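Local atomic coordinates of formiminoglutamase (Trypanosoma cruzi, PDB entry 4MYK), a protein that hydrolyses N-formimino-L-glutamate as a manganese metalloenzyme with the arginase/deacetylase fold. Residues 123-128 with 232-237; 72-77 with 264-269. The protein carries 1 engineered substitution. All coordinates share one frame; numbering follows the deposited sequence.

Interaction 1 of 2, residues 123-128 with 232-237; sequences DQSAPN and FFSFDV. With MN (manganese (II) ion), chain C.
F232 sends its ring from strand 231-236 into the N-terminal part of helix 125-135. With CG anti to the backbone N (chi1 170°), the side chain heads for the helix and reaches it with CE2 and CZ. The S125 carbonyl O lies near the ring plane, at its edge, 3.7 Å from F232 CE2. N128, one turn further along the helix, presents its CB obliquely, 3.7 Å from F232 CZ. S234 CB lies over one face of the same ring, offset toward the rim, so the phenyl is bordered by its own strand as well as by the helix.

The two serine hydroxyls also face each other, but S125 OG and S234 OG are 3.6 Å apart and are not bonded to each other. What joins them is D278 of the neighbouring strand 274-280: its OD1 is hydrogen-bonded to S234 OG, while its OD2 is hydrogen-bonded to both S125 OG and N128 ND2. Three side chains of the two segments thus hydrogen-bond to the carboxylate of D278, which fixes both serines and N128 around it. S125 OG has a further hydrogen bond to the carbonyl O of N122, which ties S125 back to a residue that binds manganese.

D236, two residues after S234, takes no part in the packing between the two segments. Its OD2 binds a manganese ion at 2.3 Å, with a water ligand 2.4 Å from the metal; D146, H148 and D238 bind that ion too. D236, like D146, contributes to both metal sites, joined at the second by N122. Such a DxD pair, D236 and D238, at the C-terminal end of a parallel strand is characteristic of the binuclear manganese site in the arginase fold.

Interaction 2 of 2, residues 72-77 with 264-269; sequences LELNVD and MCFLAG
A tight two-stranded hairpin, strands 70-71 and 76-77, closes over helix 258-270 through one aromatic side chain, F266. The hairpin turn delivers L74 and the first residue of its second strand delivers V76, and the contact between the segments consists of these two apolar residues against the phenyl ring. L74 CD1 approaches obliquely, 3.8 Å from F266 CE2, the leucine and the phenyl passing alongside and pointing opposite ways. V76 meets the ring head-on instead: its CG2 lies in the ring plane at the edge, 3.9 Å from F266 CZ. F266 CG stands anti to the backbone N (chi1 -169°), which carries the ring outward from the helix to the hairpin.

N71 is paired with two successive residues, N75 and V76, in a G1 beta bulge; N75 adopts the positive phi (53°) that such a bulge uses at its first position. N71 OD1 also accepts a hydrogen bond from L74 N within the turn. L304 of helix 290-306 touches L74, V76 and F266, so a third element of the fold joins the contact. On E73, OE1 and OE2 are hydrogen-bonded to G187 N and S209 OG of a neighbouring subunit, so the same turn also belongs to the subunit interface.

In the fold
The centres of the two contacts lie about 22 Å apart, interaction 1 being about 6 Å from the centre of the chain and interaction 2 about 16 Å. Segment 123-128 and segment 232-237 both fall between 72-77 and 264-269, so the first contact is nested in the loop closed by the second. Strand 231-236 and helix 258-270 are consecutive elements, and they touch directly: F233 CD2 is 3.5 Å from A268 CB, and F235 CD2 is 4.0 Å from C265 SG. One side of the strand therefore meets helix 125-135 and the other meets helix 258-270. Packing thus runs from the metal-bearing strand of the central parallel sheet to the peripheral hairpin.

Interaction 1 of 2, residues 123-128 with 232-237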
ATOM      1  N   ASP A 123      -3.976 -25.485  -7.243  1.00 17.29           N
ATOM      2  CA  ASP A 123      -4.319 -26.789  -7.823  1.00 20.38           C
ATOM      3  C   ASP A 123      -5.613 -27.402  -7.266  1.00 18.68           C
ATOM      4  O   ASP A 123      -6.245 -28.233  -7.917  1.00 20.55           O
ATOM      5  CB  ASP A 123      -3.141 -27.752  -7.702  1.00 17.18           C
ATOM      6  CG  ASP A 123      -1.984 -27.369  -8.622  1.00 24.13           C
ATOM      7  OD1 ASP A 123      -0.989 -28.126  -8.678  1.00 31.05           O
ATOM      8  OD2 ASP A 123      -2.066 -26.320  -9.299  1.00 22.93           O
ATOM      9  N   GLN A 124      -6.003 -26.965  -6.070  1.00 17.87           N
ATOM     10  CA  GLN A 124      -7.254 -27.374  -5.450  1.00 17.06           C
ATOM     11  C   GLN A 124      -8.464 -27.050  -6.335  1.00 17.49           C
ATOM     12  O   GLN A 124      -9.517 -27.677  -6.208  1.00 17.35           O
ATOM     13  CB  GLN A 124      -7.409 -26.678  -4.094  1.00 19.65           C
ATOM     14  CG  GLN A 124      -7.752 -25.183  -4.187  1.00 16.67           C
ATOM     15  CD  GLN A 124      -7.935 -24.541  -2.828  1.00 17.64           C
ATOM     16  OE1 GLN A 124      -7.845 -25.205  -1.798  1.00 20.98           O
ATOM     17  NE2 GLN A 124      -8.190 -23.245  -2.816  1.00 17.21           N
ATOM     18  N   SER A 125      -8.308 -26.069  -7.223  1.00 16.24           N
ATOM     19  CA  SER A 125      -9.419 -25.574  -8.021  1.00 15.94           C
ATOM     20  C   SER A 125      -9.906 -26.600  -9.029  1.00 19.51           C
ATOM     21  O   SER A 125     -11.074 -26.589  -9.410  1.00 20.08           O
ATOM     22  CB  SER A 125      -9.025 -24.298  -8.745  1.00 18.36           C
ATOM     23  OG  SER A 125      -8.445 -23.374  -7.844  1.00 17.83           O
ATOM     24  N   ALA A 126      -9.011 -27.484  -9.465  1.00 19.26           N
ATOM     25  CA  ALA A 126      -9.396 -28.529 -10.405  1.00 17.54           C
ATOM     26  C   ALA A 126     -10.418 -29.492  -9.780  1.00 18.13           C
ATOM     27  O   ALA A 126     -11.514 -29.661 -10.315  1.00 20.16           O
ATOM     28  CB  ALA A 126      -8.174 -29.264 -10.933  1.00 18.37           C
ATOM     29  N   PRO A 127     -10.074 -30.106  -8.630  1.00 19.49           N
ATOM     30  CA  PRO A 127     -11.031 -30.955  -7.906  1.00 18.64           C
ATOM     31  C   PRO A 127     -12.344 -30.226  -7.642  1.00 18.99           C
ATOM     32  O   PRO A 127     -13.423 -30.773  -7.853  1.00 19.10           O
ATOM     33  CB  PRO A 127     -10.320 -31.214  -6.576  1.00 17.90           C
ATOM     34  CG  PRO A 127      -8.884 -31.077  -6.871  1.00 19.13           C
ATOM     35  CD  PRO A 127      -8.767 -30.042  -7.945  1.00 18.90           C
ATOM     36  N   ASN A 128     -12.230 -28.993  -7.159  1.00 18.11           N
ATOM     37  CA  ASN A 128     -13.378 -28.151  -6.844  1.00 18.24           C
ATOM     38  C   ASN A 128     -14.313 -27.929  -8.029  1.00 18.45           C
ATOM     39  O   ASN A 128     -15.528 -28.014  -7.898  1.00 20.82           O
ATOM     40  CB  ASN A 128     -12.894 -26.802  -6.309  1.00 18.18           C
ATOM     41  CG  ASN A 128     -12.299 -26.909  -4.925  1.00 13.89           C
ATOM     42  OD1 ASN A 128     -12.469 -27.914  -4.241  1.00 15.75           O
ATOM     43  ND2 ASN A 128     -11.612 -25.860  -4.496  1.00 18.37           N
ATOM     44  N   PHE A 232     -18.798 -21.014  -9.826  1.00 18.66           N
ATOM     45  CA  PHE A 232     -17.694 -21.331  -8.927  1.00 17.06           C
ATOM     46  C   PHE A 232     -16.848 -20.065  -8.798  1.00 17.22           C
ATOM     47  O   PHE A 232     -16.238 -19.621  -9.776  1.00 17.43           O
ATOM     48  CB  PHE A 232     -16.879 -22.490  -9.529  1.00 13.03           C
ATOM     49  CG  PHE A 232     -15.584 -22.770  -8.828  1.00 14.67           C
ATOM     50  CD1 PHE A 232     -15.362 -22.357  -7.519  1.00 16.83           C
ATOM     51  CD2 PHE A 232     -14.578 -23.468  -9.476  1.00 18.10           C
ATOM     52  CE1 PHE A 232     -14.155 -22.629  -6.877  1.00 15.94           C
ATOM     53  CE2 PHE A 232     -13.371 -23.743  -8.831  1.00 17.94           C
ATOM     54  CZ  PHE A 232     -13.167 -23.314  -7.530  1.00 16.32           C
ATOM     55  N   PHE A 233     -16.839 -19.477  -7.601  1.00 17.26           N
ATOM     56  CA  PHE A 233     -16.101 -18.240  -7.342  1.00 15.63           C
ATOM     57  C   PHE A 233     -14.727 -18.588  -6.784  1.00 15.76           C
ATOM     58  O   PHE A 233     -14.583 -18.876  -5.598  1.00 14.08           O
ATOM     59  CB  PHE A 233     -16.886 -17.333  -6.384  1.00 17.14           C
ATOM     60  CG  PHE A 233     -16.297 -15.948  -6.220  1.00 23.12           C
ATOM     61  CD1 PHE A 233     -16.036 -15.145  -7.329  1.00 19.22           C
ATOM     62  CD2 PHE A 233     -16.028 -15.436  -4.951  1.00 18.49           C
ATOM     63  CE1 PHE A 233     -15.493 -13.866  -7.166  1.00 14.76           C
ATOM     64  CE2 PHE A 233     -15.498 -14.165  -4.797  1.00 14.61           C
ATOM     65  CZ  PHE A 233     -15.233 -13.386  -5.902  1.00 13.62           C
ATOM     66  N   SER A 234     -13.729 -18.578  -7.665  1.00 14.55           N
ATOM     67  CA  SER A 234     -12.369 -19.013  -7.339  1.00 15.74           C
ATOM     68  C   SER A 234     -11.456 -17.803  -7.166  1.00 14.93           C
ATOM     69  O   SER A 234     -11.178 -17.077  -8.128  1.00 16.37           O
ATOM     70  CB  SER A 234     -11.820 -19.929  -8.440  1.00 16.06           C
ATOM     71  OG  SER A 234     -10.597 -20.539  -8.060  1.00 17.51           O
ATOM     72  N   PHE A 235     -10.992 -17.585  -5.944  1.00 15.01           N
ATOM     73  CA  PHE A 235     -10.254 -16.364  -5.629  1.00 15.85           C
ATOM     74  C   PHE A 235      -8.801 -16.604  -5.259  1.00 16.36           C
ATOM     75  O   PHE A 235      -8.498 -16.837  -4.091  1.00 16.51           O
ATOM     76  CB  PHE A 235     -10.926 -15.615  -4.481  1.00 12.38           C
ATOM     77  CG  PHE A 235     -10.728 -14.125  -4.538  1.00 14.00           C
ATOM     78  CD1 PHE A 235      -9.477 -13.589  -4.773  1.00 12.07           C
ATOM     79  CD2 PHE A 235     -11.804 -13.258  -4.374  1.00 13.41           C
ATOM     80  CE1 PHE A 235      -9.295 -12.224  -4.827  1.00 13.82           C
ATOM     81  CE2 PHE A 235     -11.622 -11.881  -4.424  1.00 15.32           C
ATOM     82  CZ  PHE A 235     -10.373 -11.369  -4.653  1.00 13.17           C
ATOM     83  N   ASP A 236      -7.903 -16.527  -6.239  1.00 16.97           N
ATOM     84  CA  ASP A 236      -6.470 -16.582  -5.954  1.00 16.96           C
ATOM     85  C   ASP A 236      -6.082 -15.267  -5.301  1.00 13.05           C
ATOM     86  O   ASP A 236      -6.255 -14.215  -5.899  1.00 14.55           O
ATOM     87  CB  ASP A 236      -5.666 -16.791  -7.237  1.00 15.61           C
ATOM     88  CG  ASP A 236      -4.161 -16.904  -6.986  1.00 16.64           C
ATOM     89  OD1 ASP A 236      -3.653 -16.397  -5.965  1.00 15.56           O
ATOM     90  OD2 ASP A 236      -3.482 -17.516  -7.824  1.00 17.00           O
ATOM     91  N   VAL A 237      -5.577 -15.320  -4.073  1.00 13.02           N
ATOM     92  CA  VAL A 237      -5.307 -14.084  -3.343  1.00 14.25           C
ATOM     93  C   VAL A 237      -4.038 -13.333  -3.807  1.00 15.63           C
ATOM     94  O   VAL A 237      -3.801 -12.187  -3.397  1.00 14.73           O
ATOM     95  CB  VAL A 237      -5.344 -14.286  -1.803  1.00 14.74           C
ATOM     96  CG1 VAL A 237      -6.733 -14.701  -1.364  1.00 16.35           C
ATOM     97  CG2 VAL A 237      -4.314 -15.307  -1.358  1.00 14.59           C
TER
HETATM   98 MN    MN C 401      -1.983 -16.423  -9.111  1.00 19.09          MN
HETATM   99  O   HOH W   1      -1.288 -18.600  -9.851  1.00 20.34           O

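Interaction 2 of 2, residues 72-77 with 264-269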
ATOM      1  N   LEU A  72     -22.760  -2.772  11.117  1.00 17.70           N
ATOM      2  CA  LEU A  72     -23.651  -1.629  11.015  1.00 19.51           C
ATOM      3  C   LEU A  72     -23.179  -0.607  10.017  1.00 19.17           C
ATOM      4  O   LEU A  72     -23.857   0.383   9.763  1.00 23.12           O
ATOM      5  CB  LEU A  72     -23.853  -0.990  12.376  1.00 22.23           C
ATOM      6  CG  LEU A  72     -24.954  -1.731  13.129  1.00 28.76           C
ATOM      7  CD1 LEU A  72     -24.594  -1.865  14.592  1.00 27.54           C
ATOM      8  CD2 LEU A  72     -26.310  -1.050  12.918  1.00 27.74           C
ATOM      9  N   GLU A  73     -22.010  -0.847   9.448  1.00 17.24           N
ATOM     10  CA  GLU A  73     -21.539  -0.006   8.363  1.00 17.38           C
ATOM     11  C   GLU A  73     -22.175  -0.453   7.057  1.00 18.41           C
ATOM     12  O   GLU A  73     -22.572   0.371   6.241  1.00 18.03           O
ATOM     13  CB  GLU A  73     -20.021  -0.063   8.261  1.00 18.44           C
ATOM     14  CG  GLU A  73     -19.462   0.902   7.252  1.00 16.95           C
ATOM     15  CD  GLU A  73     -17.977   0.784   7.131  1.00 16.13           C
ATOM     16  OE1 GLU A  73     -17.359   0.081   7.958  1.00 16.69           O
ATOM     17  OE2 GLU A  73     -17.424   1.396   6.207  1.00 16.76           O
ATOM     18  N   LEU A  74     -22.263  -1.767   6.867  1.00 17.63           N
ATOM     19  CA  LEU A  74     -22.947  -2.338   5.713  1.00 19.08           C
ATOM     20  C   LEU A  74     -24.402  -2.595   6.058  1.00 20.69           C
ATOM     21  O   LEU A  74     -25.222  -2.837   5.180  1.00 21.09           O
ATOM     22  CB  LEU A  74     -22.288  -3.647   5.298  1.00 17.91           C
ATOM     23  CG  LEU A  74     -20.771  -3.557   5.104  1.00 22.81           C
ATOM     24  CD1 LEU A  74     -20.255  -4.832   4.449  1.00 18.39           C
ATOM     25  CD2 LEU A  74     -20.376  -2.304   4.302  1.00 20.47           C
ATOM     26  N   ASN A  75     -24.706  -2.529   7.351  1.00 23.37           N
ATOM     27  CA  ASN A  75     -26.040  -2.820   7.871  1.00 23.57           C
ATOM     28  C   ASN A  75     -26.551  -4.169   7.399  1.00 23.60           C
ATOM     29  O   ASN A  75     -27.625  -4.279   6.813  1.00 23.09           O
ATOM     30  CB  ASN A  75     -27.033  -1.692   7.566  1.00 26.80           C
ATOM     31  CG  ASN A  75     -26.829  -0.480   8.470  1.00 27.56           C
ATOM     32  OD1 ASN A  75     -26.825  -0.600   9.702  1.00 28.51           O
ATOM     33  ND2 ASN A  75     -26.643   0.690   7.863  1.00 29.26           N
ATOM     34  N   VAL A  76     -25.743  -5.190   7.654  1.00 20.92           N
ATOM     35  CA  VAL A  76     -26.120  -6.571   7.397  1.00 22.39           C
ATOM     36  C   VAL A  76     -25.861  -7.387   8.661  1.00 22.08           C
ATOM     37  O   VAL A  76     -24.764  -7.346   9.221  1.00 21.29           O
ATOM     38  CB  VAL A  76     -25.330  -7.174   6.199  1.00 21.67           C
ATOM     39  CG1 VAL A  76     -25.566  -8.661   6.093  1.00 18.91           C
ATOM     40  CG2 VAL A  76     -25.728  -6.489   4.902  1.00 23.30           C
ATOM     41  N   ASP A  77     -26.885  -8.096   9.122  1.00 20.91           N
ATOM     42  CA  ASP A  77     -26.747  -8.968  10.266  1.00 20.60           C
ATOM     43  C   ASP A  77     -26.709 -10.399   9.769  1.00 22.28           C
ATOM     44  O   ASP A  77     -27.653 -10.869   9.143  1.00 21.16           O
ATOM     45  CB  ASP A  77     -27.925  -8.775  11.218  1.00 25.68           C
ATOM     46  CG  ASP A  77     -27.794  -9.594  12.499  1.00 23.06           C
ATOM     47  OD1 ASP A  77     -26.764 -10.267  12.682  1.00 23.97           O
ATOM     48  OD2 ASP A  77     -28.728  -9.554  13.328  1.00 25.58           O
ATOM     49  N   MET A 264     -15.758  -7.350  -3.532  1.00 12.62           N
ATOM     50  CA  MET A 264     -16.042  -8.412  -4.499  1.00 15.42           C
ATOM     51  C   MET A 264     -16.580  -9.663  -3.824  1.00 14.65           C
ATOM     52  O   MET A 264     -17.452 -10.343  -4.360  1.00 18.59           O
ATOM     53  CB  MET A 264     -14.788  -8.782  -5.288  1.00 18.20           C
ATOM     54  CG  MET A 264     -14.291  -7.720  -6.246  1.00 14.19           C
ATOM     55  SD  MET A 264     -12.641  -8.152  -6.836  1.00 16.18           S
ATOM     56  CE  MET A 264     -12.972  -9.702  -7.673  1.00 14.18           C
ATOM     57  N   CYS A 265     -16.035  -9.982  -2.656  1.00 14.90           N
ATOM     58  CA  CYS A 265     -16.521 -11.112  -1.874  1.00 14.70           C
ATOM     59  C   CYS A 265     -17.959 -10.896  -1.378  1.00 16.33           C
ATOM     60  O   CYS A 265     -18.762 -11.825  -1.384  1.00 14.50           O
ATOM     61  CB  CYS A 265     -15.569 -11.420  -0.718  1.00 16.23           C
ATOM     62  SG  CYS A 265     -14.056 -12.199  -1.290  1.00 14.39           S
ATOM     63  N   PHE A 266     -18.276  -9.664  -0.978  1.00 15.69           N
ATOM     64  CA  PHE A 266     -19.642  -9.321  -0.602  1.00 15.68           C
ATOM     65  C   PHE A 266     -20.615  -9.520  -1.774  1.00 18.76           C
ATOM     66  O   PHE A 266     -21.696 -10.085  -1.601  1.00 18.08           O
ATOM     67  CB  PHE A 266     -19.720  -7.888  -0.091  1.00 16.21           C
ATOM     68  CG  PHE A 266     -21.046  -7.545   0.553  1.00 19.95           C
ATOM     69  CD1 PHE A 266     -22.124  -7.135  -0.216  1.00 20.99           C
ATOM     70  CD2 PHE A 266     -21.209  -7.633   1.927  1.00 17.39           C
ATOM     71  CE1 PHE A 266     -23.343  -6.820   0.380  1.00 23.85           C
ATOM     72  CE2 PHE A 266     -22.419  -7.318   2.524  1.00 21.26           C
ATOM     73  CZ  PHE A 266     -23.486  -6.917   1.753  1.00 18.90           C
ATOM     74  N   LEU A 267     -20.235  -9.056  -2.962  1.00 18.98           N
ATOM     75  CA  LEU A 267     -21.079  -9.235  -4.143  1.00 19.87           C
ATOM     76  C   LEU A 267     -21.333 -10.718  -4.377  1.00 19.71           C
ATOM     77  O   LEU A 267     -22.478 -11.140  -4.498  1.00 20.56           O
ATOM     78  CB  LEU A 267     -20.443  -8.586  -5.387  1.00 19.35           C
ATOM     79  CG  LEU A 267     -21.131  -8.734  -6.758  1.00 20.89           C
ATOM     80  CD1 LEU A 267     -22.506  -8.091  -6.774  1.00 18.83           C
ATOM     81  CD2 LEU A 267     -20.251  -8.138  -7.858  1.00 20.47           C
ATOM     82  N   ALA A 268     -20.256 -11.499  -4.426  1.00 16.88           N
ATOM     83  CA  ALA A 268     -20.339 -12.941  -4.619  1.00 17.23           C
ATOM     84  C   ALA A 268     -21.308 -13.578  -3.624  1.00 17.97           C
ATOM     85  O   ALA A 268     -22.112 -14.445  -3.979  1.00 17.89           O
ATOM     86  CB  ALA A 268     -18.949 -13.566  -4.496  1.00 14.98           C
ATOM     87  N   GLY A 269     -21.219 -13.141  -2.371  1.00 15.80           N
ATOM     88  CA  GLY A 269     -22.046 -13.684  -1.307  1.00 20.84           C
ATOM     89  C   GLY A 269     -23.529 -13.427  -1.504  1.00 19.21           C
ATOM     90  O   GLY A 269     -24.354 -14.312  -1.274  1.00 22.30           O
TER